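Local coordinates for protein phytochromobilin synthase (Solanum lycopersicum, PDB 6KME) that probably catalyses the ferredoxin-dependent reduction of biliverdin IX alpha to phytochromobilin, and binds biliverdin IX alpha in its pocket, at residues A[60-65]-A[247-252]; A[83-88]-A[259-264]; A[168-173]-A[293-298]; A[172-177]-A[229-234]. The protein carries 1 engineered substitution. One frame throughout, in Å; residues are numbered along the deposited sequence.

Interaction 1. Residues A[60-65]-A[247-252]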
# COMPACT_ATOMS: atom_id res chain seq x y z
N SER A 60 -6.94 1.83 18.02
CA SER A 60 -6.62 3.24 18.16
C SER A 60 -5.20 3.44 18.67
O SER A 60 -4.41 4.16 18.05
CB SER A 60 -7.62 3.94 19.09
OG SER A 60 -7.60 3.35 20.38
N SER A 61 -4.87 2.81 19.79
CA SER A 61 -3.56 2.96 20.40
C SER A 61 -3.14 1.63 21.01
O SER A 61 -3.93 0.95 21.66
CB SER A 61 -3.58 4.05 21.48
OG SER A 61 -2.33 4.12 22.13
N LEU A 62 -1.87 1.29 20.81
CA LEU A 62 -1.34 0.01 21.28
C LEU A 62 0.13 0.21 21.64
O LEU A 62 0.89 0.74 20.83
CB LEU A 62 -1.52 -1.05 20.19
CG LEU A 62 -1.79 -2.50 20.53
CD1 LEU A 62 -2.94 -2.64 21.52
CD2 LEU A 62 -2.08 -3.25 19.24
N LEU A 63 0.51 -0.19 22.85
CA LEU A 63 1.92 -0.16 23.22
C LEU A 63 2.59 -1.47 22.86
O LEU A 63 1.97 -2.54 22.92
CB LEU A 63 2.10 0.10 24.72
CG LEU A 63 1.84 1.50 25.27
CD1 LEU A 63 2.46 1.63 26.66
CD2 LEU A 63 2.40 2.55 24.33
N SER A 64 3.87 -1.39 22.50
CA SER A 64 4.67 -2.59 22.36
C SER A 64 4.78 -3.32 23.70
O SER A 64 4.51 -2.75 24.77
CB SER A 64 6.06 -2.24 21.82
OG SER A 64 6.80 -1.51 22.79
N MET A 65 5.18 -4.59 23.64
CA MET A 65 5.27 -5.40 24.86
C MET A 65 6.27 -4.83 25.86
O MET A 65 6.07 -4.99 27.07
CB MET A 65 5.64 -6.85 24.51
CG MET A 65 4.61 -7.54 23.63
SD MET A 65 4.94 -9.30 23.35
CE MET A 65 6.41 -9.23 22.30
N ARG A 247 7.44 -8.52 16.42
CA ARG A 247 8.41 -8.22 17.48
C ARG A 247 7.85 -7.19 18.46
O ARG A 247 8.12 -7.27 19.67
CB ARG A 247 9.72 -7.72 16.87
CG ARG A 247 10.60 -6.95 17.85
CD ARG A 247 12.03 -6.77 17.36
NE ARG A 247 12.13 -6.07 16.08
CZ ARG A 247 11.92 -4.77 15.92
NH1 ARG A 247 11.57 -4.01 16.96
NH2 ARG A 247 12.05 -4.23 14.72
N LEU A 248 7.07 -6.23 17.97
CA LEU A 248 6.59 -5.15 18.84
C LEU A 248 5.47 -5.63 19.76
O LEU A 248 5.53 -5.43 20.98
CB LEU A 248 6.12 -3.96 18.00
CG LEU A 248 7.21 -3.16 17.28
CD1 LEU A 248 6.57 -2.13 16.35
CD2 LEU A 248 8.10 -2.46 18.28
N ILE A 249 4.43 -6.26 19.20
CA ILE A 249 3.23 -6.55 19.98
C ILE A 249 2.93 -8.04 20.08
O ILE A 249 1.89 -8.43 20.65
CB ILE A 249 2.01 -5.78 19.43
CG1 ILE A 249 1.73 -6.15 17.96
CG2 ILE A 249 2.19 -4.28 19.62
CD1 ILE A 249 0.39 -5.50 17.43
N GLY A 250 3.81 -8.90 19.58
CA GLY A 250 3.63 -10.34 19.67
C GLY A 250 2.84 -10.89 18.50
O GLY A 250 2.13 -10.17 17.79
N GLU A 251 2.96 -12.20 18.28
CA GLU A 251 2.38 -12.80 17.08
C GLU A 251 0.86 -12.69 17.06
O GLU A 251 0.27 -12.39 16.01
CB GLU A 251 2.80 -14.26 16.95
CG GLU A 251 2.00 -14.99 15.88
CD GLU A 251 2.71 -16.19 15.29
OE1 GLU A 251 3.49 -16.01 14.32
OE2 GLU A 251 2.49 -17.32 15.79
N ASP A 252 0.20 -12.95 18.19
CA ASP A 252 -1.27 -12.99 18.20
C ASP A 252 -1.88 -11.63 17.86
O ASP A 252 -2.74 -11.53 16.98
CB ASP A 252 -1.77 -13.47 19.56
CG ASP A 252 -3.28 -13.59 19.61
OD1 ASP A 252 -3.81 -14.55 19.02
OD2 ASP A 252 -3.93 -12.71 20.22

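Interaction 2. Residues A[83-88]-A[259-264]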
# COMPACT_ATOMS: atom_id res chain seq x y z
N LEU A 83 -12.37 2.08 3.06
CA LEU A 83 -11.54 2.19 4.25
C LEU A 83 -10.33 3.06 3.96
O LEU A 83 -9.56 2.77 3.04
CB LEU A 83 -11.08 0.81 4.74
CG LEU A 83 -10.14 0.87 5.95
CD1 LEU A 83 -10.79 1.63 7.14
CD2 LEU A 83 -9.70 -0.53 6.37
N LEU A 84 -10.17 4.12 4.73
CA LEU A 84 -8.95 4.91 4.76
C LEU A 84 -8.35 4.71 6.14
O LEU A 84 -8.99 5.04 7.14
CB LEU A 84 -9.23 6.39 4.50
CG LEU A 84 -8.06 7.37 4.46
CD1 LEU A 84 -7.21 7.08 3.25
CD2 LEU A 84 -8.58 8.82 4.40
N ARG A 85 -7.13 4.16 6.21
CA ARG A 85 -6.59 3.81 7.51
C ARG A 85 -5.09 4.07 7.55
O ARG A 85 -4.38 3.96 6.55
CB ARG A 85 -6.93 2.35 7.88
CG ARG A 85 -5.87 1.29 7.54
CD ARG A 85 -5.73 1.05 6.04
NE ARG A 85 -4.80 -0.04 5.70
CZ ARG A 85 -3.48 0.08 5.63
NH1 ARG A 85 -2.91 1.24 5.90
NH2 ARG A 85 -2.73 -0.96 5.28
N SER A 86 -4.62 4.45 8.74
CA SER A 86 -3.20 4.72 8.96
C SER A 86 -2.72 4.02 10.22
O SER A 86 -3.45 3.91 11.22
CB SER A 86 -2.92 6.22 9.08
OG SER A 86 -3.54 6.76 10.23
N LEU A 87 -1.50 3.52 10.15
CA LEU A 87 -0.74 3.05 11.30
C LEU A 87 0.52 3.89 11.34
O LEU A 87 1.21 4.01 10.33
CB LEU A 87 -0.42 1.56 11.21
CG LEU A 87 0.64 1.02 12.19
CD1 LEU A 87 0.14 1.09 13.65
CD2 LEU A 87 1.05 -0.40 11.84
N CYS A 88 0.78 4.51 12.48
CA CYS A 88 1.96 5.34 12.65
C CYS A 88 2.71 4.88 13.89
O CYS A 88 2.12 4.74 14.97
CB CYS A 88 1.58 6.83 12.76
SG CYS A 88 3.03 7.90 12.73
N THR A 259 -4.83 -8.60 9.81
CA THR A 259 -5.97 -9.11 9.06
C THR A 259 -7.26 -8.34 9.32
O THR A 259 -8.15 -8.34 8.45
CB THR A 259 -6.21 -10.58 9.41
OG1 THR A 259 -6.42 -10.70 10.82
CG2 THR A 259 -5.01 -11.42 8.99
N LYS A 260 -7.41 -7.72 10.49
CA LYS A 260 -8.65 -7.02 10.81
C LYS A 260 -8.56 -5.51 10.71
O LYS A 260 -9.60 -4.84 10.66
CB LYS A 260 -9.12 -7.40 12.23
CG LYS A 260 -9.41 -8.89 12.39
CD LYS A 260 -10.28 -9.14 13.60
CE LYS A 260 -10.32 -10.62 13.97
NZ LYS A 260 -9.05 -11.06 14.62
N PHE A 261 -7.35 -4.95 10.65
CA PHE A 261 -7.20 -3.50 10.51
C PHE A 261 -6.45 -3.14 9.22
O PHE A 261 -7.06 -2.56 8.32
CB PHE A 261 -6.52 -2.89 11.74
CG PHE A 261 -6.33 -1.41 11.65
CD1 PHE A 261 -7.39 -0.54 11.90
CD2 PHE A 261 -5.10 -0.87 11.26
CE1 PHE A 261 -7.23 0.83 11.79
CE2 PHE A 261 -4.93 0.50 11.15
CZ PHE A 261 -6.00 1.35 11.42
N LEU A 262 -5.17 -3.48 9.10
CA LEU A 262 -4.39 -3.01 7.95
C LEU A 262 -4.98 -3.53 6.66
O LEU A 262 -5.05 -2.80 5.66
CB LEU A 262 -2.93 -3.44 8.08
CG LEU A 262 -2.16 -2.80 9.24
CD1 LEU A 262 -0.79 -3.44 9.37
CD2 LEU A 262 -2.02 -1.28 9.02
N PHE A 263 -5.37 -4.80 6.62
CA PHE A 263 -5.93 -5.38 5.42
C PHE A 263 -7.33 -5.90 5.70
O PHE A 263 -7.76 -6.93 5.17
CB PHE A 263 -4.97 -6.43 4.85
CG PHE A 263 -3.62 -5.83 4.62
CD1 PHE A 263 -3.47 -4.83 3.66
CD2 PHE A 263 -2.56 -6.12 5.44
CE1 PHE A 263 -2.25 -4.20 3.48
CE2 PHE A 263 -1.33 -5.51 5.27
CZ PHE A 263 -1.18 -4.54 4.29
N ASN A 264 -8.04 -5.15 6.54
CA ASN A 264 -9.47 -5.36 6.77
C ASN A 264 -10.17 -5.58 5.44
O ASN A 264 -9.94 -4.85 4.47
CB ASN A 264 -10.05 -4.15 7.50
CG ASN A 264 -11.55 -4.24 7.67
OD1 ASN A 264 -12.31 -3.87 6.78
ND2 ASN A 264 -11.99 -4.71 8.83

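Interaction 3. Residues A[168-173]-A[293-298]. With BLA (biliverdine IX alpha), chain B.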
# COMPACT_ATOMS: atom_id res chain seq x y z
N THR A 168 11.29 -8.52 -4.18
CA THR A 168 10.39 -9.65 -4.36
C THR A 168 9.65 -9.56 -5.70
O THR A 168 8.97 -8.56 -5.98
CB THR A 168 9.40 -9.66 -3.19
OG1 THR A 168 10.11 -9.93 -1.97
CG2 THR A 168 8.26 -10.69 -3.38
N SER A 169 9.83 -10.57 -6.58
CA SER A 169 9.31 -10.44 -7.94
C SER A 169 7.79 -10.39 -7.96
O SER A 169 7.20 -9.68 -8.78
CB SER A 169 9.81 -11.59 -8.82
OG SER A 169 11.17 -11.42 -9.20
N GLU A 170 7.14 -11.14 -7.06
CA GLU A 170 5.68 -11.15 -6.99
C GLU A 170 5.10 -9.79 -6.61
O GLU A 170 3.92 -9.53 -6.87
CB GLU A 170 5.21 -12.23 -6.00
CG GLU A 170 5.46 -13.67 -6.46
CD GLU A 170 6.87 -14.19 -6.12
OE1 GLU A 170 7.73 -13.40 -5.69
OE2 GLU A 170 7.10 -15.41 -6.24
N SER A 171 5.90 -8.92 -5.98
CA SER A 171 5.41 -7.59 -5.62
C SER A 171 5.11 -6.73 -6.84
O SER A 171 4.19 -5.89 -6.80
CB SER A 171 6.41 -6.88 -4.70
OG SER A 171 6.51 -7.55 -3.45
N LEU A 172 5.82 -6.96 -7.96
CA LEU A 172 5.59 -6.16 -9.16
C LEU A 172 4.20 -6.38 -9.73
O LEU A 172 3.67 -5.49 -10.42
CB LEU A 172 6.63 -6.46 -10.23
CG LEU A 172 7.93 -5.66 -10.30
CD1 LEU A 172 8.37 -5.60 -11.75
CD2 LEU A 172 7.81 -4.26 -9.76
N ARG A 173 3.60 -7.55 -9.50
CA ARG A 173 2.22 -7.81 -9.91
C ARG A 173 1.27 -6.71 -9.45
O ARG A 173 0.21 -6.50 -10.05
CB ARG A 173 1.73 -9.16 -9.35
CG ARG A 173 2.57 -10.39 -9.75
CD ARG A 173 2.26 -11.66 -8.91
NE ARG A 173 3.06 -12.81 -9.37
CZ ARG A 173 2.98 -14.05 -8.87
NH1 ARG A 173 2.14 -14.31 -7.88
NH2 ARG A 173 3.75 -15.03 -9.36
N SER A 293 9.22 -14.85 -1.47
CA SER A 293 9.20 -14.84 -2.92
C SER A 293 9.52 -16.24 -3.43
O SER A 293 10.62 -16.75 -3.18
CB SER A 293 10.22 -13.84 -3.48
OG SER A 293 10.23 -13.86 -4.91
N MET A 294 8.57 -16.87 -4.14
CA MET A 294 8.87 -18.15 -4.78
C MET A 294 9.81 -17.97 -5.97
O MET A 294 10.62 -18.86 -6.26
CB MET A 294 7.58 -18.84 -5.24
CG MET A 294 6.69 -19.39 -4.10
SD MET A 294 7.53 -20.44 -2.89
CE MET A 294 8.17 -21.75 -3.94
N ILE A 295 9.71 -16.84 -6.68
CA ILE A 295 10.54 -16.57 -7.85
C ILE A 295 11.96 -16.18 -7.42
O ILE A 295 12.95 -16.61 -8.03
CB ILE A 295 9.87 -15.47 -8.70
CG1 ILE A 295 8.57 -16.00 -9.31
CG2 ILE A 295 10.82 -14.94 -9.79
CD1 ILE A 295 7.62 -14.89 -9.78
N GLY A 296 12.07 -15.39 -6.36
CA GLY A 296 13.29 -14.71 -5.98
C GLY A 296 13.21 -13.22 -6.28
O GLY A 296 12.33 -12.74 -7.00
N LYS A 297 14.14 -12.46 -5.69
CA LYS A 297 14.18 -11.02 -5.91
C LYS A 297 14.79 -10.74 -7.28
O LYS A 297 15.78 -11.38 -7.66
CB LYS A 297 15.02 -10.30 -4.83
CG LYS A 297 14.38 -10.25 -3.46
CD LYS A 297 15.13 -9.29 -2.53
CE LYS A 297 14.55 -9.31 -1.10
NZ LYS A 297 15.08 -8.19 -0.23
N SER A 298 14.21 -9.79 -8.01
CA SER A 298 14.70 -9.45 -9.34
C SER A 298 14.49 -7.96 -9.59
O SER A 298 14.18 -7.20 -8.67
CB SER A 298 14.01 -10.32 -10.40
OG SER A 298 14.76 -10.28 -11.60
CHA BLA B . 11.25 -3.85 3.06
NA BLA B . 8.94 -3.32 2.01
C1A BLA B . 10.26 -3.79 1.91
C2A BLA B . 10.47 -4.20 0.52
C3A BLA B . 9.21 -3.97 -0.19
C4A BLA B . 8.28 -3.43 0.75
CMA BLA B . 8.88 -4.21 -1.67
CAA BLA B . 11.81 -4.81 0.02
CBA BLA B . 11.87 -6.26 0.40
CGA BLA B . 11.24 -7.16 -0.73
O1A BLA B . 11.74 -6.92 -1.79
O2A BLA B . 10.40 -7.90 -0.32
CHB BLA B . 6.83 -2.97 0.52
NB BLA B . 5.90 -4.67 -0.94
C1B BLA B . 5.73 -3.56 -0.09
C2B BLA B . 4.28 -3.05 -0.49
C3B BLA B . 3.64 -4.00 -1.28
C4B BLA B . 4.68 -5.10 -1.55
CMB BLA B . 3.69 -1.83 0.19
OB BLA B . 4.59 -6.18 -2.11
CAB BLA B . 2.33 -4.23 -1.98
CBB BLA B . 1.73 -5.22 -2.69
NC BLA B . 7.41 -1.94 6.17
C1C BLA B . 6.09 -1.42 6.21
C2C BLA B . 5.73 -1.34 7.70
C3C BLA B . 6.82 -1.81 8.42
C4C BLA B . 7.95 -2.21 7.44
CMC BLA B . 4.34 -0.82 8.09
OC BLA B . 5.56 -1.16 5.15
CAC BLA B . 6.91 -1.92 9.91
CBC BLA B . 6.00 -2.19 10.87
CHD BLA B . 9.22 -2.72 7.54
ND BLA B . 9.90 -3.18 5.08
C1D BLA B . 10.11 -3.17 6.39
C2D BLA B . 11.49 -3.69 6.76
C3D BLA B . 12.12 -4.02 5.58
C4D BLA B . 11.11 -3.70 4.43
CMD BLA B . 11.92 -3.77 8.22
CAD BLA B . 13.51 -4.59 5.26
CBD BLA B . 13.67 -6.05 5.65
CGD BLA B . 12.84 -7.08 4.76
O1D BLA B . 12.20 -7.85 5.46
O2D BLA B . 12.98 -6.93 3.56

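Interaction 4. Residues A[172-177]-A[229-234]. With BLA (biliverdine IX alpha), chain B.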
# COMPACT_ATOMS: atom_id res chain seq x y z
N LEU A 172 5.82 -6.96 -7.96
CA LEU A 172 5.59 -6.16 -9.16
C LEU A 172 4.20 -6.38 -9.73
O LEU A 172 3.67 -5.49 -10.42
CB LEU A 172 6.63 -6.46 -10.23
CG LEU A 172 7.93 -5.66 -10.30
CD1 LEU A 172 8.37 -5.60 -11.75
CD2 LEU A 172 7.81 -4.26 -9.76
N ARG A 173 3.60 -7.55 -9.50
CA ARG A 173 2.22 -7.81 -9.91
C ARG A 173 1.27 -6.71 -9.45
O ARG A 173 0.21 -6.50 -10.05
CB ARG A 173 1.73 -9.16 -9.35
CG ARG A 173 2.57 -10.39 -9.75
CD ARG A 173 2.26 -11.66 -8.91
NE ARG A 173 3.06 -12.81 -9.37
CZ ARG A 173 2.98 -14.05 -8.87
NH1 ARG A 173 2.14 -14.31 -7.88
NH2 ARG A 173 3.75 -15.03 -9.36
N PHE A 174 1.63 -6.01 -8.36
CA PHE A 174 0.75 -5.06 -7.70
C PHE A 174 1.17 -3.61 -7.86
O PHE A 174 0.47 -2.72 -7.36
CB PHE A 174 0.64 -5.43 -6.21
CG PHE A 174 0.21 -6.85 -5.97
CD1 PHE A 174 -1.12 -7.23 -6.13
CD2 PHE A 174 1.15 -7.83 -5.64
CE1 PHE A 174 -1.52 -8.56 -5.93
CE2 PHE A 174 0.76 -9.16 -5.43
CZ PHE A 174 -0.58 -9.52 -5.58
N PHE A 175 2.27 -3.32 -8.55
CA PHE A 175 2.77 -1.95 -8.63
C PHE A 175 2.38 -1.32 -9.97
O PHE A 175 2.24 -2.00 -10.98
CB PHE A 175 4.29 -1.91 -8.47
CG PHE A 175 4.77 -2.18 -7.07
CD1 PHE A 175 3.87 -2.25 -6.00
CD2 PHE A 175 6.13 -2.35 -6.81
CE1 PHE A 175 4.32 -2.49 -4.72
CE2 PHE A 175 6.58 -2.60 -5.50
CZ PHE A 175 5.68 -2.66 -4.47
N SER A 176 2.20 -0.00 -9.95
CA SER A 176 1.87 0.78 -11.14
C SER A 176 3.14 1.27 -11.81
O SER A 176 4.22 1.18 -11.25
CB SER A 176 0.98 1.95 -10.73
OG SER A 176 1.76 3.10 -10.48
N PRO A 177 3.03 1.82 -13.03
CA PRO A 177 4.23 2.37 -13.69
C PRO A 177 4.78 3.63 -13.03
O PRO A 177 5.87 4.06 -13.42
CB PRO A 177 3.75 2.68 -15.12
CG PRO A 177 2.44 1.95 -15.28
CD PRO A 177 1.85 1.89 -13.91
N HIS A 229 -9.89 -8.31 -2.96
CA HIS A 229 -9.69 -9.37 -1.98
C HIS A 229 -8.36 -10.09 -2.21
O HIS A 229 -7.63 -10.38 -1.25
CB HIS A 229 -10.84 -10.37 -2.02
CG HIS A 229 -10.72 -11.46 -0.99
ND1 HIS A 229 -10.45 -12.77 -1.33
CD2 HIS A 229 -10.80 -11.42 0.36
CE1 HIS A 229 -10.38 -13.50 -0.23
NE2 HIS A 229 -10.59 -12.70 0.81
N ARG A 230 -8.03 -10.36 -3.47
CA ARG A 230 -6.75 -10.97 -3.81
C ARG A 230 -5.58 -10.11 -3.34
O ARG A 230 -4.60 -10.61 -2.78
CB ARG A 230 -6.67 -11.21 -5.32
CG ARG A 230 -5.34 -11.83 -5.82
CD ARG A 230 -5.42 -12.06 -7.35
NE ARG A 230 -4.11 -12.36 -7.93
CZ ARG A 230 -3.28 -11.45 -8.44
NH1 ARG A 230 -3.63 -10.16 -8.45
NH2 ARG A 230 -2.10 -11.81 -8.94
N TYR A 231 -5.68 -8.79 -3.55
CA TYR A 231 -4.65 -7.85 -3.10
C TYR A 231 -4.51 -7.87 -1.58
O TYR A 231 -3.39 -7.92 -1.06
CB TYR A 231 -5.00 -6.45 -3.61
CG TYR A 231 -4.18 -5.31 -3.05
CD1 TYR A 231 -3.10 -4.78 -3.76
CD2 TYR A 231 -4.51 -4.71 -1.82
CE1 TYR A 231 -2.36 -3.72 -3.28
CE2 TYR A 231 -3.77 -3.65 -1.32
CZ TYR A 231 -2.70 -3.15 -2.06
OH TYR A 231 -1.96 -2.09 -1.58
N LEU A 232 -5.63 -7.79 -0.85
CA LEU A 232 -5.57 -7.85 0.61
C LEU A 232 -5.01 -9.18 1.08
O LEU A 232 -4.30 -9.24 2.10
CB LEU A 232 -6.98 -7.65 1.21
CG LEU A 232 -7.68 -6.33 0.88
CD1 LEU A 232 -9.14 -6.36 1.36
CD2 LEU A 232 -6.90 -5.17 1.49
N THR A 233 -5.35 -10.25 0.38
CA THR A 233 -4.88 -11.57 0.79
C THR A 233 -3.37 -11.68 0.63
O THR A 233 -2.68 -12.18 1.53
CB THR A 233 -5.59 -12.65 -0.02
OG1 THR A 233 -6.99 -12.64 0.28
CG2 THR A 233 -5.01 -14.01 0.30
N TRP A 234 -2.84 -11.20 -0.50
CA TRP A 234 -1.39 -11.20 -0.70
C TRP A 234 -0.70 -10.42 0.41
O TRP A 234 0.21 -10.94 1.08
CB TRP A 234 -1.03 -10.60 -2.06
CG TRP A 234 0.43 -10.28 -2.15
CD1 TRP A 234 1.03 -9.06 -1.98
CD2 TRP A 234 1.50 -11.22 -2.37
NE1 TRP A 234 2.40 -9.18 -2.10
CE2 TRP A 234 2.71 -10.49 -2.35
CE3 TRP A 234 1.55 -12.60 -2.61
CZ2 TRP A 234 3.96 -11.10 -2.54
CZ3 TRP A 234 2.80 -13.21 -2.81
CH2 TRP A 234 3.98 -12.46 -2.76
CHA BLA B . 11.25 -3.85 3.06
NA BLA B . 8.94 -3.32 2.01
C1A BLA B . 10.26 -3.79 1.91
C2A BLA B . 10.47 -4.20 0.52
C3A BLA B . 9.21 -3.97 -0.19
C4A BLA B . 8.28 -3.43 0.75
CMA BLA B . 8.88 -4.21 -1.67
CAA BLA B . 11.81 -4.81 0.02
CBA BLA B . 11.87 -6.26 0.40
CGA BLA B . 11.24 -7.16 -0.73
O1A BLA B . 11.74 -6.92 -1.79
O2A BLA B . 10.40 -7.90 -0.32
CHB BLA B . 6.83 -2.97 0.52
NB BLA B . 5.90 -4.67 -0.94
C1B BLA B . 5.73 -3.56 -0.09
C2B BLA B . 4.28 -3.05 -0.49
C3B BLA B . 3.64 -4.00 -1.28
C4B BLA B . 4.68 -5.10 -1.55
CMB BLA B . 3.69 -1.83 0.19
OB BLA B . 4.59 -6.18 -2.11
CAB BLA B . 2.33 -4.23 -1.98
CBB BLA B . 1.73 -5.22 -2.69
NC BLA B . 7.41 -1.94 6.17
C1C BLA B . 6.09 -1.42 6.21
C2C BLA B . 5.73 -1.34 7.70
C3C BLA B . 6.82 -1.81 8.42
C4C BLA B . 7.95 -2.21 7.44
CMC BLA B . 4.34 -0.82 8.09
OC BLA B . 5.56 -1.16 5.15
CAC BLA B . 6.91 -1.92 9.91
CBC BLA B . 6.00 -2.19 10.87
CHD BLA B . 9.22 -2.72 7.54
ND BLA B . 9.90 -3.18 5.08
C1D BLA B . 10.11 -3.17 6.39
C2D BLA B . 11.49 -3.69 6.76
C3D BLA B . 12.12 -4.02 5.58
C4D BLA B . 11.11 -3.70 4.43
CMD BLA B . 11.92 -3.77 8.22
CAD BLA B . 13.51 -4.59 5.26
CBD BLA B . 13.67 -6.05 5.65
CGD BLA B . 12.84 -7.08 4.76
O1D BLA B . 12.20 -7.85 5.46
O2D BLA B . 12.98 -6.93 3.56

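Interaction 1. Residues A[60-65]-A[247-252]
Leu62 and Ile249 meet at about a right angle, the CD2 branch of Leu62 lying 3.8 Å from CD1 of Ile249. The CB of Ile249 leaves its backbone away from the strand, yet both ends of this side chain come back to it. With CG1 set between the backbone N and the carbonyl carbon (chi1 59°), CG2 stays beside the N and packs on Leu63 O at 3.7 Å, while CD1 serves Leu62. Next along the chain, CB of Ser64 lies 4.1 Å from CD2 of Leu248, and the hydroxyl of Ser64 turns to Asp66 and to the backbone N of Thr69. Met65 runs alongside the helix end. Its chain bends at the thioether (chi3 -69°), laying the CE methyl 3.7 Å from Arg247 O, with SD passing over the Ile249-Gly250 peptide. The backbone bond is made by Met65 N, which donates to Leu248 O at 2.8 Å, nearly linear and meeting the carbonyl almost head-on. Gly250 has a positive phi, and a CB there would press on both Met65 SD and the preceding carbonyl O. Val257 touches both Leu62 and Ile249 from the following helix. The break between helices 242-249 and 251-262, at Gly250, thus receives the turn that follows edge strand 51-63, within the helix-flanked antiparallel sheet of the ferredoxin-dependent bilin reductases.

Interaction 2. Residues A[83-88]-A[259-264]
Arg85 meets Leu262 with two nitrogens side-on, both directed at the one carbonyl oxygen. NE lies 2.8 Å from Leu262 O, in the carbonyl plane and on a lone pair, whereas NH2, at 3.0 Å from the same O, is tilted out of that plane. Leu262 O sits at the edge of the guanidinium, near its plane, so the paired bonds hold the flat group against rotation. Leu262 also contributes CD2, which lies over one guanidinium face and reaches CB of Leu87 at 3.9 Å. A bend at chi2 (-71°) turns the arginine chain across Phe261, where CG makes an off-centre CH-pi contact, 4.2 Å from the ring centroid. The ring of Phe261 offers its edge to Ser86 O, with CZ at 3.6 Å. NH1 forms a salt bridge with Asp99. A leucine in place of Arg85 removes both donors and would probably leave the buried Leu262 O and the Asp99 carboxylate without their mates. The contact brings the end of helix 251-262 down on strand 81-91, with Leu55 and Tyr59 of strand 51-63 and Met73 of strand 69-77 beside Phe261, and Ala101 and Phe103 of strand 96-104 against Arg85.

Interaction 3. Residues A[168-173]-A[293-298]
A short antiparallel bridge, extended by side-chain-to-backbone bonds, joins the turn after strand 167-168 to the C-terminal loop and strand 297-298, at the rim of the biliverdin pocket. Thr168 and Lys297 are directly opposed as a non-hydrogen-bonded antiparallel pair, with both side chains on one face, and CG of Lys297 packs 3.6 Å from Thr168 N. Beyond the pair, Ser169 OG donates to Gly296 O at 2.8 Å; a weak bond from Ser169 N reaches the same oxygen. Glu170 then turns back, bent at chi2 (86°), and presents its carboxylate to the loop. Its OE1 receives Ser293 OG at 2.7 Å on the syn lone pair, and OE2 receives Ile295 N, also on the syn side but 20° out of the carboxylate plane. Ser293 OG does double service, since it accepts from Gly296 N in an ST motif that shapes the loop. Ile295 lays its CG1 and CD1 obliquely along the carboxylate, and its CG2 reaches Ser169. On the ligand side, Thr168 N (2.9 Å from O1A of biliverdin) and Thr168 OG1 (2.6 Å from O2A) hold the two oxygens of one propionate. Ser171 OG donates to the lactam oxygen OB at 2.7 Å, while Arg292 and Asn116 also bind the pigment. Lys297 NZ stays too far for a bond but would probably favour a charged propionate. The chemistry is consistent with two shells, in which the bonds of Ser169 and Glu170 to the loop probably help to position Thr168 and Ser171, which bind biliverdin.

Interaction 4. Residues A[172-177]-A[229-234]
CB of Arg173 lies over one face of the Phe174 ring, offset toward the rim. On the other side the phenyl and the indole of Trp234 form an offset stack, with the phenyl and five-membered ring centroids 4.4 Å apart and the planes inclined by 24°. The displacement places CE2 of Phe174 over the indole face, toward its rim, 3.5 Å from CD1 of Trp234. At its own edge the indole meets biliverdin, whose oxygen OB lies near the ring plane, 3.7 Å from NE1. Around the phenyl, CD1 packs on CD1 of Tyr231 at 3.9 Å, the two side chains meeting at a slant. Arg230 reaches across with a chain extended from CG to NE and turns one guanidinium face to CZ of Phe174, the two planes 34° apart. The first torsion of Phe174 sets CG anti to the carbonyl carbon (chi1 -54°) and so sends the ring toward the helix, while its CB remains 3.7 Å from the vinyl carbon CBB of biliverdin. CE1 of Phe175 touches the base of the same vinyl group, 3.8 Å from CAB. Replacing Phe174 by an alanine is likely to open a gap between Trp234 and Tyr231 and leave the indole, which borders the pigment, freer to tilt. Helix 218-238 thus rests on the loop between strands 167-168 and 180-185. Phe278 meets Trp234 edge-to-face, Tyr277 of helix 274-277 touches Arg230, and Asn131 of strand 123-131 holds the hydroxyl of Tyr231.

Overall arrangement
Interactions 3 and 4 form one neighbourhood: their centres are about 12 Å apart, they share Leu172 and Arg173, and CB of Glu170 touches CH2 of Trp234 at 3.5 Å. Together they border biliverdin at one propionate and at the lactam end that carries OB. Interaction 2 joins this region through helix 218-238, Asn264 O lying 3.5 Å from CD1 of Leu232. Interactions 1 and 2, with centres about 15 Å apart, hold against the large sheet the break just before helix 251-262 and its C-terminal end, respectively. Both come near the pigment, the side chain of Leu87 within about 5 Å and that of Leu248 within about 6 Å. Interactions 1 and 3, centres about 29 Å apart, are the most distant pair.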